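Local coordinates for coronin (Toxoplasma gondii, PDB 4OZU), which probably binds actin filaments and contributes to host-cell invasion and egress by the parasite, the chain here being its WD40 beta-propeller domain, at residues L27-K32 with A48-G53; T34-L39 with I82-F87. All blocks are in the same frame, centred on the assembly; numbering follows the deposited sequence.

Contact 1 (L27-K32 with A48-G53)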
loop_
_atom_site.group_PDB
_atom_site.type_symbol
_atom_site.label_atom_id
_atom_site.label_comp_id
_atom_site.label_asym_id
_atom_site.label_seq_id
_atom_site.Cartn_x
_atom_site.Cartn_y
_atom_site.Cartn_z
ATOM N N LEU A 27 18.927 -0.443 -13.464
ATOM C CA LEU A 27 17.864 -1.431 -13.442
ATOM C C LEU A 27 17.171 -1.470 -14.799
ATOM O O LEU A 27 17.376 -0.591 -15.626
ATOM C CB LEU A 27 16.858 -1.107 -12.340
ATOM C CG LEU A 27 17.433 -0.917 -10.931
ATOM C CD1 LEU A 27 16.312 -0.529 -9.967
ATOM C CD2 LEU A 27 18.148 -2.172 -10.457
ATOM N N ARG A 28 16.356 -2.500 -15.011
ATOM C CA ARG A 28 15.523 -2.628 -16.205
ATOM C C ARG A 28 14.071 -2.794 -15.772
ATOM O O ARG A 28 13.566 -3.913 -15.683
ATOM C CB ARG A 28 15.967 -3.820 -17.052
ATOM C CG ARG A 28 17.230 -3.581 -17.871
ATOM C CD ARG A 28 16.929 -2.866 -19.182
ATOM N NE ARG A 28 15.931 -3.578 -19.982
ATOM C CZ ARG A 28 16.202 -4.554 -20.848
ATOM N NH1 ARG A 28 17.451 -4.960 -21.049
ATOM N NH2 ARG A 28 15.213 -5.130 -21.519
ATOM N N LEU A 29 13.409 -1.677 -15.499
ATOM C CA LEU A 29 12.091 -1.700 -14.869
ATOM C C LEU A 29 10.950 -1.517 -15.860
ATOM O O LEU A 29 11.088 -0.834 -16.874
ATOM C CB LEU A 29 12.011 -0.613 -13.803
ATOM C CG LEU A 29 13.058 -0.733 -12.696
ATOM C CD1 LEU A 29 13.025 0.491 -11.801
ATOM C CD2 LEU A 29 12.824 -2.001 -11.890
ATOM N N SER A 30 9.817 -2.132 -15.542
ATOM C CA SER A 30 8.607 -1.969 -16.330
ATOM C C SER A 30 8.039 -0.567 -16.167
ATOM O O SER A 30 8.146 0.038 -15.097
ATOM C CB SER A 30 7.563 -3.004 -15.918
ATOM O OG SER A 30 6.291 -2.685 -16.453
ATOM N N THR A 31 7.433 -0.062 -17.237
ATOM C CA THR A 31 6.723 1.209 -17.204
ATOM C C THR A 31 5.288 1.025 -17.702
ATOM O O THR A 31 4.627 1.986 -18.097
ATOM C CB THR A 31 7.439 2.274 -18.053
ATOM O OG1 THR A 31 7.604 1.788 -19.391
ATOM C CG2 THR A 31 8.805 2.592 -17.464
ATOM N N LYS A 32 4.814 -0.217 -17.671
ATOM C CA LYS A 32 3.444 -0.537 -18.065
ATOM C C LYS A 32 2.436 0.075 -17.098
ATOM O O LYS A 32 2.721 0.240 -15.911
ATOM C CB LYS A 32 3.245 -2.051 -18.128
ATOM C CG LYS A 32 3.983 -2.725 -19.269
ATOM C CD LYS A 32 3.767 -4.230 -19.261
ATOM C CE LYS A 32 4.236 -4.869 -20.559
ATOM N NZ LYS A 32 3.833 -6.302 -20.659
ATOM N N ALA A 48 10.120 -5.015 -7.757
ATOM C CA ALA A 48 9.841 -4.131 -8.883
ATOM C C ALA A 48 9.642 -4.940 -10.167
ATOM O O ALA A 48 10.547 -5.664 -10.584
ATOM C CB ALA A 48 10.970 -3.123 -9.059
ATOM N N PRO A 49 8.450 -4.843 -10.784
ATOM C CA PRO A 49 8.235 -5.512 -12.070
ATOM C C PRO A 49 9.324 -5.166 -13.087
ATOM O O PRO A 49 9.675 -3.995 -13.252
ATOM C CB PRO A 49 6.870 -4.985 -12.511
ATOM C CG PRO A 49 6.157 -4.713 -11.236
ATOM C CD PRO A 49 7.206 -4.234 -10.273
ATOM N N TRP A 50 9.853 -6.196 -13.740
ATOM C CA TRP A 50 11.012 -6.062 -14.613
ATOM C C TRP A 50 10.571 -5.829 -16.050
ATOM O O TRP A 50 9.464 -6.201 -16.434
ATOM C CB TRP A 50 11.886 -7.316 -14.513
ATOM C CG TRP A 50 13.348 -7.056 -14.696
ATOM C CD1 TRP A 50 14.139 -7.491 -15.719
ATOM C CD2 TRP A 50 14.198 -6.299 -13.824
ATOM N NE1 TRP A 50 15.431 -7.051 -15.538
ATOM C CE2 TRP A 50 15.490 -6.314 -14.383
ATOM C CE3 TRP A 50 13.989 -5.609 -12.626
ATOM C CZ2 TRP A 50 16.570 -5.669 -13.783
ATOM C CZ3 TRP A 50 15.061 -4.965 -12.035
ATOM C CH2 TRP A 50 16.334 -5.001 -12.613
ATOM N N ASP A 51 11.440 -5.199 -16.834
ATOM C CA ASP A 51 11.156 -4.919 -18.235
ATOM C C ASP A 51 11.551 -6.111 -19.098
ATOM O O ASP A 51 12.674 -6.181 -19.597
ATOM C CB ASP A 51 11.901 -3.660 -18.683
ATOM C CG ASP A 51 11.662 -3.324 -20.138
ATOM O OD1 ASP A 51 10.615 -3.731 -20.682
ATOM O OD2 ASP A 51 12.523 -2.646 -20.735
ATOM N N VAL A 52 10.623 -7.050 -19.254
ATOM C CA VAL A 52 10.865 -8.261 -20.026
ATOM C C VAL A 52 9.725 -8.503 -20.996
ATOM O O VAL A 52 8.593 -8.080 -20.759
ATOM C CB VAL A 52 11.014 -9.501 -19.121
ATOM C CG1 VAL A 52 12.230 -9.359 -18.211
ATOM C CG2 VAL A 52 9.727 -9.746 -18.325
ATOM N N GLY A 53 10.032 -9.186 -22.092
ATOM C CA GLY A 53 9.006 -9.630 -23.014
ATOM C C GLY A 53 8.355 -10.888 -22.471
ATOM O O GLY A 53 9.015 -11.702 -21.825
HETATM O O HOH W 1 12.784 -0.075 -18.792
#

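Contact 2 (T34-L39 with I82-F87)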
loop_
_atom_site.group_PDB
_atom_site.type_symbol
_atom_site.label_atom_id
_atom_site.label_comp_id
_atom_site.label_asym_id
_atom_site.label_seq_id
_atom_site.Cartn_x
_atom_site.Cartn_y
_atom_site.Cartn_z
ATOM N N THR A 34 -0.750 0.299 -14.682
ATOM C CA THR A 34 -1.474 -0.577 -13.764
ATOM C C THR A 34 -2.441 0.235 -12.896
ATOM O O THR A 34 -2.479 1.464 -12.984
ATOM C CB THR A 34 -0.514 -1.366 -12.847
ATOM O OG1 THR A 34 0.201 -0.460 -11.997
ATOM C CG2 THR A 34 0.475 -2.177 -13.670
ATOM N N GLU A 35 -3.225 -0.455 -12.070
ATOM C CA GLU A 35 -4.116 0.210 -11.121
ATOM C C GLU A 35 -3.570 0.115 -9.701
ATOM O O GLU A 35 -4.325 0.210 -8.737
ATOM C CB GLU A 35 -5.524 -0.393 -11.187
ATOM C CG GLU A 35 -6.272 -0.079 -12.477
ATOM C CD GLU A 35 -6.698 1.377 -12.583
ATOM O OE1 GLU A 35 -6.600 2.113 -11.575
ATOM O OE2 GLU A 35 -7.135 1.788 -13.678
ATOM N N SER A 36 -2.256 -0.058 -9.572
ATOM C CA SER A 36 -1.608 -0.089 -8.258
ATOM C C SER A 36 -0.367 0.810 -8.243
ATOM O O SER A 36 0.046 1.316 -9.287
ATOM C CB SER A 36 -1.228 -1.521 -7.879
ATOM O OG SER A 36 -0.055 -1.935 -8.551
ATOM N N CYS A 37 0.220 1.013 -7.065
ATOM C CA CYS A 37 1.343 1.942 -6.937
ATOM C C CYS A 37 2.562 1.462 -7.744
ATOM O O CYS A 37 3.336 2.281 -8.234
ATOM C CB CYS A 37 1.706 2.158 -5.463
ATOM S SG CYS A 37 2.013 0.670 -4.497
ATOM N N GLY A 38 2.708 0.147 -7.904
ATOM C CA GLY A 38 3.672 -0.408 -8.845
ATOM C C GLY A 38 4.821 -1.174 -8.216
ATOM O O GLY A 38 5.296 -2.159 -8.782
ATOM N N LEU A 39 5.271 -0.721 -7.052
ATOM C CA LEU A 39 6.368 -1.368 -6.348
ATOM C C LEU A 39 5.887 -1.910 -5.018
ATOM O O LEU A 39 4.757 -1.655 -4.594
ATOM C CB LEU A 39 7.529 -0.388 -6.116
ATOM C CG LEU A 39 7.981 0.460 -7.300
ATOM C CD1 LEU A 39 9.046 1.457 -6.854
ATOM C CD2 LEU A 39 8.509 -0.417 -8.421
ATOM N N ILE A 82 2.342 -8.228 -14.433
ATOM C CA ILE A 82 2.051 -8.104 -13.014
ATOM C C ILE A 82 1.284 -6.811 -12.750
ATOM O O ILE A 82 1.743 -5.723 -13.108
ATOM C CB ILE A 82 3.341 -8.120 -12.175
ATOM C CG1 ILE A 82 4.080 -9.446 -12.362
ATOM C CG2 ILE A 82 3.028 -7.905 -10.701
ATOM C CD1 ILE A 82 5.547 -9.400 -11.954
ATOM N N GLN A 83 0.129 -6.941 -12.105
ATOM C CA GLN A 83 -0.748 -5.803 -11.823
ATOM C C GLN A 83 -0.596 -5.250 -10.413
ATOM O O GLN A 83 -0.861 -4.071 -10.176
ATOM C CB GLN A 83 -2.204 -6.196 -12.048
ATOM C CG GLN A 83 -2.516 -6.498 -13.504
ATOM C CD GLN A 83 -2.302 -5.299 -14.409
ATOM O OE1 GLN A 83 -1.530 -5.358 -15.368
ATOM N NE2 GLN A 83 -2.988 -4.201 -14.108
ATOM N N ASP A 84 -0.198 -6.102 -9.475
ATOM C CA ASP A 84 -0.012 -5.673 -8.098
ATOM C C ASP A 84 0.921 -6.636 -7.381
ATOM O O ASP A 84 0.992 -7.820 -7.706
ATOM C CB ASP A 84 -1.354 -5.586 -7.353
ATOM C CG ASP A 84 -1.255 -4.811 -6.037
ATOM O OD1 ASP A 84 -0.324 -3.986 -5.897
ATOM O OD2 ASP A 84 -2.118 -5.016 -5.143
ATOM N N THR A 85 1.632 -6.111 -6.396
ATOM C CA THR A 85 2.575 -6.891 -5.612
ATOM C C THR A 85 2.486 -6.397 -4.177
ATOM O O THR A 85 2.398 -5.199 -3.953
ATOM C CB THR A 85 4.037 -6.737 -6.105
ATOM O OG1 THR A 85 4.134 -7.084 -7.495
ATOM C CG2 THR A 85 4.963 -7.627 -5.303
ATOM N N ASN A 86 2.511 -7.311 -3.213
ATOM C CA ASN A 86 2.556 -6.922 -1.804
ATOM C C ASN A 86 3.253 -7.976 -0.958
ATOM O O ASN A 86 2.933 -9.160 -1.031
ATOM C CB ASN A 86 1.149 -6.663 -1.256
ATOM C CG ASN A 86 0.725 -5.207 -1.392
ATOM O OD1 ASN A 86 1.419 -4.296 -0.928
ATOM N ND2 ASN A 86 -0.408 -4.982 -2.041
ATOM N N PHE A 87 4.220 -7.534 -0.163
ATOM C CA PHE A 87 4.840 -8.399 0.829
ATOM C C PHE A 87 3.886 -8.692 1.981
ATOM O O PHE A 87 3.022 -7.872 2.312
ATOM C CB PHE A 87 6.110 -7.760 1.375
ATOM C CG PHE A 87 7.251 -7.765 0.402
ATOM C CD1 PHE A 87 8.088 -8.860 0.313
ATOM C CD2 PHE A 87 7.476 -6.684 -0.434
ATOM C CE1 PHE A 87 9.137 -8.875 -0.583
ATOM C CE2 PHE A 87 8.530 -6.695 -1.335
ATOM C CZ PHE A 87 9.358 -7.793 -1.405
HETATM O O HOH W 2 -3.524 -3.153 -10.720
HETATM O O HOH W 3 2.199 -2.644 -6.733
HETATM O O HOH W 4 3.455 -4.449 -8.506
HETATM O O HOH W 5 2.922 -2.461 -2.884
#

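Contact 1 (L27-K32 with A48-G53)
The irregular segment 27-32 runs at about 80° to the end of strand 45-49 and the residues that follow it, and a single backbone bridge at Leu29 and Trp50 ties the two together. Ser30 N donates to Pro49 O at 3.0 Å in an almost straight bond (175°), and Asp51 N donates to Arg28 O at 2.7 Å. In both cases the donor stands above the plane of the carbonyl. Arg28 O does double duty, since it also lies over one face of the Trp50 indole, 3.1 Å from CD2 and above the middle of the ring system. The packed side continues along the benzene half of that indole: Leu27 CB meets CH2, while Leu29, its CG set beside the backbone N, brings CD2 to 3.7 Å from Trp50 CZ3 and 3.6 Å from Ala48 CB.

The other side is looser and polar. The Arg28 chain bends twice, bringing NE to 3.6 Å from Asp51 OD2, a long salt bridge with the guanidinium and carboxylate planes 71° apart. A water lies between Leu29 O and Asp51 OD2 there.

The loop 27-32 sits between two sheets of the propeller: Leu27 and Leu29 bond through their backbones to Asn342 and Gly341, between strands 331-339 and 343-350, whereas Ala48 bonds to Gly59 of strand 58-62 and Trp50 to Val57 just before it.

Contact 2 (T34-L39 with I82-F87)
A classic beta bulge in strand 82-87, an edge strand of a four-stranded WD blade and the one that lies nearest the middle of the propeller, supplies the polar surface met by loop 34-39. Gln83 and Asp84 both face Ala98 on the neighbouring strand.

One direct hydrogen bond spans the contact. Ser36 OG, in the crowded position between its backbone N and carbonyl carbon (chi1 78°), donates to Gln83 O at 2.8 Å, lying in the carbonyl plane on a lone pair. The same carbonyl accepts from a water at 2.9 Å that in turn takes the N-H of Glu35, so two donors grip one oxygen and the loop is held at two successive residues. Ser36 CB comes to 3.3 Å from Asp84 OD1.

Thr34 slides past the bent Gln83 chain in the opposite direction: its CB lies 4.0 Å from Gln83 NE2, and CG2 approaches Ile82 O. The amide oxygen Gln83 OE1 is taken by Ser81.

Farther along, the two backbones stand too far apart for direct bonds and water fills the role. One water accepts from Gly38 N and donates to Asp84 OD1 at 3.0 Å; another joins Gly38 O to Thr85 OG1; a third lies between Leu39 O, at 2.6 Å, and Thr85 O, sharing its protons among these and other acceptors. The second carboxylate oxygen, Asp84 OD2, accepts from Ala136 N of the next blade, so each carboxylate oxygen has a donor, consistent with a charged acid in this buried place.

Around the contact, Cys37 and Leu39 bond through their backbones to Phe317 of strand 317-319, Thr85 and Phe87 pack on Ala47 of strand 45-49, and Asn86 reaches strand 133-138.

Read together, the first segments of the two contacts lie in one loop between strands 16-25 and 40-41 as it heads inward: contact 1 lies about 20 Å from the centre of the chain and contact 2 about 9 Å, measured from their own centres, which are 12 Å apart. Their segments alternate in sequence, and they touch directly. Pro49 CD abuts Gly38 O at 3.2 Å, and Ala48 CB meets Leu39 CD2 at 3.7 Å, so the methyl of Ala48, which packs on Leu29 in contact 1, also meets contact 2. A backbone bridge and an aromatic ring dominate the outer contact, whereas the inner one relies largely on water. Neither contact contains a ligand; both belong to the framework of the propeller.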